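Protein adenylyltransferase VopS (Vibrio parahaemolyticus, PDB 3LET) transfers AMP from ATP onto a threonine of host Rho GTPases, blocking their interaction with downstream effectors and so inhibiting actin assembly in infected cells. Local coordinates at residues 211-216 and 286-291; 269-272 and 276-279. All coordinates share one frame; numbering follows the deposited sequence.

Contact 1 (211-216 and 286-291); sequences KELHAR and RMLYAI
Leu213 meets Met287, Leu288 and Ile291, joining two helices of the all-helical Fic (Fido) domain. Helix 207-217 supplies the leucine and helix 281-295 the three partners. The axes of the two short segments stay 12.1 Å apart at closest approach, and their N-to-C directions differ by 117°. The backbones therefore do not pack directly, and side chains fill the gap.

The contact is entirely apolar, with no hydrogen bond across it. One methyl group, CD2 of Leu213, does all the touching from its side. CG of Leu213 stands anti to the backbone N (chi1 172°), on the side of its carbonyl carbon, and CD2 is the branch that meets the other helix. Leu213 and Leu288 run alongside each other, pointing opposite ways. All four residues are buried. Tyr197 of helix 184-199 touches both Leu213 and Ile291, and Leu194 of the same helix touches Met287, so a third helix completes the packing.

Two polar side chains of segment 286-291 bond elsewhere. Arg286, which probably binds ATP as in its relatives, makes a salt bridge with Glu307. Tyr289 OH makes a hydrogen bond to Asn300 O.

The methyl Leu213 CD2 lies 3.9 Å from Leu288 CD2. It is 4.1 Å from Ile291 CD1. On Met287 it meets the methylene CG at 4.0 Å, where the chain bends on its way to the sulfur.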
loop_
_atom_site.group_PDB
_atom_site.type_symbol
_atom_site.label_atom_id
_atom_site.label_comp_id
_atom_site.label_asym_id
_atom_site.label_seq_id
_atom_site.Cartn_x
_atom_site.Cartn_y
_atom_site.Cartn_z
ATOM N N LYS A 211 3.355 9.045 6.007
ATOM C CA LYS A 211 3.461 9.627 4.659
ATOM C C LYS A 211 4.101 11.016 4.744
ATOM O O LYS A 211 4.860 11.420 3.859
ATOM C CB LYS A 211 2.085 9.703 3.997
ATOM C CG LYS A 211 1.578 8.287 3.640
ATOM C CD LYS A 211 0.109 8.302 3.209
ATOM C CE LYS A 211 -0.040 8.915 1.831
ATOM N NZ LYS A 211 -1.298 8.477 1.169
ATOM N N GLU A 212 3.804 11.742 5.810
ATOM C CA GLU A 212 4.407 13.069 5.999
ATOM C C GLU A 212 5.911 12.962 6.226
ATOM O O GLU A 212 6.690 13.701 5.643
ATOM C CB GLU A 212 3.772 13.802 7.163
ATOM C CG GLU A 212 2.327 14.159 6.927
ATOM C CD GLU A 212 1.744 14.970 8.076
ATOM O OE1 GLU A 212 2.436 15.909 8.545
ATOM O OE2 GLU A 212 0.604 14.651 8.500
ATOM N N LEU A 213 6.325 12.016 7.051
ATOM C CA LEU A 213 7.761 11.788 7.266
ATOM C C LEU A 213 8.418 11.384 5.953
ATOM O O LEU A 213 9.445 11.920 5.571
ATOM C CB LEU A 213 7.976 10.698 8.320
ATOM C CG LEU A 213 9.425 10.224 8.496
ATOM C CD1 LEU A 213 10.392 11.398 8.802
ATOM C CD2 LEU A 213 9.478 9.154 9.607
ATOM N N HIS A 214 7.820 10.415 5.262
ATOM C CA HIS A 214 8.377 9.925 4.011
ATOM C C HIS A 214 8.580 11.067 2.998
ATOM O O HIS A 214 9.612 11.127 2.316
ATOM C CB HIS A 214 7.429 8.851 3.455
ATOM C CG HIS A 214 7.843 8.309 2.128
ATOM N ND1 HIS A 214 7.317 8.769 0.945
ATOM C CD2 HIS A 214 8.717 7.328 1.800
ATOM C CE1 HIS A 214 7.859 8.107 -0.066
ATOM N NE2 HIS A 214 8.705 7.223 0.428
ATOM N N ALA A 215 7.600 11.966 2.906
ATOM C CA ALA A 215 7.661 13.086 1.966
ATOM C C ALA A 215 8.877 13.994 2.208
ATOM O O ALA A 215 9.436 14.540 1.261
ATOM C CB ALA A 215 6.360 13.907 2.017
ATOM N N ARG A 216 9.286 14.144 3.469
ATOM C CA ARG A 216 10.436 14.970 3.817
ATOM C C ARG A 216 11.734 14.185 3.742
ATOM O O ARG A 216 12.790 14.737 3.466
ATOM C CB ARG A 216 10.234 15.573 5.210
ATOM C CG ARG A 216 9.083 16.585 5.229
ATOM C CD ARG A 216 8.809 17.120 6.626
ATOM N NE ARG A 216 9.989 17.792 7.156
ATOM C CZ ARG A 216 10.286 17.906 8.450
ATOM N NH1 ARG A 216 9.502 17.397 9.380
ATOM N NH2 ARG A 216 11.379 18.539 8.817
ATOM N N ARG A 286 14.395 1.801 7.924
ATOM C CA ARG A 286 15.527 2.100 8.830
ATOM C C ARG A 286 15.280 3.325 9.688
ATOM O O ARG A 286 15.630 3.343 10.856
ATOM C CB ARG A 286 16.809 2.279 8.015
ATOM C CG ARG A 286 17.183 0.992 7.306
ATOM C CD ARG A 286 18.652 0.932 6.869
ATOM N NE ARG A 286 18.884 -0.351 6.187
ATOM C CZ ARG A 286 18.646 -0.546 4.902
ATOM N NH1 ARG A 286 18.232 0.468 4.151
ATOM N NH2 ARG A 286 18.830 -1.742 4.360
ATOM N N MET A 287 14.669 4.361 9.120
ATOM C CA MET A 287 14.361 5.536 9.931
ATOM C C MET A 287 13.354 5.152 11.025
ATOM O O MET A 287 13.512 5.555 12.183
ATOM C CB MET A 287 13.842 6.674 9.039
ATOM C CG MET A 287 13.274 7.875 9.788
ATOM S SD MET A 287 14.601 8.817 10.613
ATOM C CE MET A 287 15.307 9.691 9.195
ATOM N N LEU A 288 12.301 4.383 10.703
ATOM C CA LEU A 288 11.343 4.013 11.781
ATOM C C LEU A 288 11.973 3.098 12.842
ATOM O O LEU A 288 11.651 3.198 14.025
ATOM C CB LEU A 288 10.060 3.344 11.245
ATOM C CG LEU A 288 9.229 4.270 10.346
ATOM C CD1 LEU A 288 7.969 3.525 9.905
ATOM C CD2 LEU A 288 8.832 5.548 11.039
ATOM N N TYR A 289 12.859 2.206 12.420
ATOM C CA TYR A 289 13.551 1.329 13.366
ATOM C C TYR A 289 14.341 2.204 14.339
ATOM O O TYR A 289 14.254 2.007 15.562
ATOM C CB TYR A 289 14.518 0.399 12.620
ATOM C CG TYR A 289 15.391 -0.431 13.563
ATOM C CD1 TYR A 289 14.873 -1.569 14.197
ATOM C CD2 TYR A 289 16.721 -0.074 13.804
ATOM C CE1 TYR A 289 15.656 -2.348 15.049
ATOM C CE2 TYR A 289 17.532 -0.853 14.685
ATOM C CZ TYR A 289 16.991 -1.975 15.287
ATOM O OH TYR A 289 17.782 -2.716 16.154
ATOM N N ALA A 290 15.124 3.144 13.792
ATOM C CA ALA A 290 15.956 4.034 14.617
ATOM C C ALA A 290 15.113 4.889 15.547
ATOM O O ALA A 290 15.458 5.065 16.703
ATOM C CB ALA A 290 16.836 4.937 13.754
ATOM N N ILE A 291 14.024 5.462 15.055
ATOM C CA ILE A 291 13.200 6.284 15.928
ATOM C C ILE A 291 12.647 5.436 17.064
ATOM O O ILE A 291 12.663 5.861 18.221
ATOM C CB ILE A 291 12.035 6.916 15.167
ATOM C CG1 ILE A 291 12.566 7.906 14.116
ATOM C CG2 ILE A 291 11.064 7.614 16.129
ATOM C CD1 ILE A 291 11.465 8.281 13.071
#

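Contact 2 (269-272 and 276-279); sequences AGVI and GFTD
Val271 and Phe277 touch side chain to side chain, while Gly276, just before Phe277, is tied to Val271 through the backbone. Val271 lies near the C-terminal end of helix 260-274. Segment 276-279 belongs to the loop that leads on to helix 281-295.

Val271 places CG1 anti to its own N, beside the carbonyl carbon (chi1 175°). This puts CG1 on the carbonyl side of Val271, the side whose oxygen accepts the loop bond. CG1 of Val271 comes to the edge of the Phe277 ring, in the ring plane. It lies 3.9 Å from Phe277 CD2 and 4.0 Å from Phe277 CE2, so it faces one side bond of the ring and covers neither face. The phenylalanine brings that edge over by turning CG away from its carbonyl carbon and beside its N (chi1 -60°). His214 stacks on the ring. Leu245 and Met284 also touch Phe277, and the same Leu245 and Met284 touch Val271, so both side chains share one apolar setting.

The backbone bond runs from Gly276 N to Val271 O, 3.1 Å long and nearly straight at 166°. It is an i+5 to i bond, one residue longer than the alpha-helical kind, at the C-terminal end of the helix. The donor lies in the carbonyl plane. The next amide, Phe277 N, is also held, by Asn281 OD1, so two successive N-H groups fix the start of the loop.

Asn281 is an ATP-binding residue by similarity, as are Gly280 and Gly282. The arrangement is that of the Fic signature motif, HxFx(D/E)GNGRxxR, whose first part is the loop between the two helices and whose second part begins helix 281-295. Here the loop reads GFTD just before its GNG.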
loop_
_atom_site.group_PDB
_atom_site.type_symbol
_atom_site.label_atom_id
_atom_site.label_comp_id
_atom_site.label_asym_id
_atom_site.label_seq_id
_atom_site.Cartn_x
_atom_site.Cartn_y
_atom_site.Cartn_z
ATOM N N ALA A 269 10.099 -4.288 9.382
ATOM C CA ALA A 269 9.579 -5.427 8.624
ATOM C C ALA A 269 8.344 -5.021 7.829
ATOM O O ALA A 269 8.159 -5.428 6.679
ATOM C CB ALA A 269 9.206 -6.600 9.593
ATOM N N GLY A 270 7.462 -4.270 8.470
ATOM C CA GLY A 270 6.211 -3.880 7.840
ATOM C C GLY A 270 6.400 -2.977 6.647
ATOM O O GLY A 270 5.757 -3.152 5.598
ATOM N N VAL A 271 7.235 -1.959 6.793
ATOM C CA VAL A 271 7.439 -1.021 5.691
ATOM C C VAL A 271 8.081 -1.719 4.498
ATOM O O VAL A 271 7.643 -1.576 3.369
ATOM C CB VAL A 271 8.375 0.146 6.090
ATOM C CG1 VAL A 271 8.664 1.028 4.850
ATOM C CG2 VAL A 271 7.742 0.946 7.197
ATOM N N ILE A 272 9.149 -2.472 4.742
ATOM C CA ILE A 272 9.915 -2.989 3.629
ATOM C C ILE A 272 9.226 -4.237 3.105
ATOM O O ILE A 272 9.135 -4.446 1.890
ATOM C CB ILE A 272 11.380 -3.293 4.022
ATOM C CG1 ILE A 272 12.112 -1.981 4.357
ATOM C CG2 ILE A 272 12.112 -3.987 2.876
ATOM C CD1 ILE A 272 13.430 -2.215 5.152
ATOM N N GLY A 276 5.447 -0.567 1.491
ATOM C CA GLY A 276 4.405 0.397 1.836
ATOM C C GLY A 276 4.479 1.725 1.096
ATOM O O GLY A 276 3.521 2.525 1.171
ATOM N N PHE A 277 5.610 1.986 0.429
ATOM C CA PHE A 277 5.794 3.217 -0.353
ATOM C C PHE A 277 6.239 2.870 -1.766
ATOM O O PHE A 277 6.757 1.789 -2.001
ATOM C CB PHE A 277 6.828 4.155 0.336
ATOM C CG PHE A 277 6.413 4.571 1.715
ATOM C CD1 PHE A 277 5.525 5.633 1.895
ATOM C CD2 PHE A 277 6.820 3.852 2.812
ATOM C CE1 PHE A 277 5.091 5.993 3.170
ATOM C CE2 PHE A 277 6.390 4.200 4.104
ATOM C CZ PHE A 277 5.531 5.290 4.273
ATOM N N THR A 278 6.071 3.794 -2.710
ATOM C CA THR A 278 6.455 3.497 -4.083
ATOM C C THR A 278 7.969 3.434 -4.220
ATOM O O THR A 278 8.505 2.723 -5.085
ATOM C CB THR A 278 5.895 4.549 -5.070
ATOM O OG1 THR A 278 6.241 5.854 -4.611
ATOM C CG2 THR A 278 4.390 4.437 -5.159
ATOM N N ASP A 279 8.663 4.179 -3.362
ATOM C CA ASP A 279 10.116 4.142 -3.327
ATOM C C ASP A 279 10.578 4.629 -1.957
ATOM O O ASP A 279 9.808 5.242 -1.207
ATOM C CB ASP A 279 10.690 5.050 -4.422
ATOM C CG ASP A 279 12.198 4.847 -4.655
ATOM O OD1 ASP A 279 12.795 3.880 -4.107
ATOM O OD2 ASP A 279 12.777 5.679 -5.406
#

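Both contacts join buried residues of the Fic domain, but contact 2 lies nearer the centre of the chain. Contact 1 brings together helices distant in sequence, through methyl and methylene groups alone. Contact 2 is local: it ties a loop back to the helix before it and adds a backbone hydrogen bond to its packing. Helix 281-295, which carries half of contact 1, follows directly on the loop of contact 2. The two also meet. Leu288 CD1 packs on Val271 CG2 at 3.7 Å, and His214 NE2 makes a probable hydrogen bond to Asp279 O at 2.8 Å. Through Leu213 and His214, helix 207-217 touches both helix 281-295 and the signature loop.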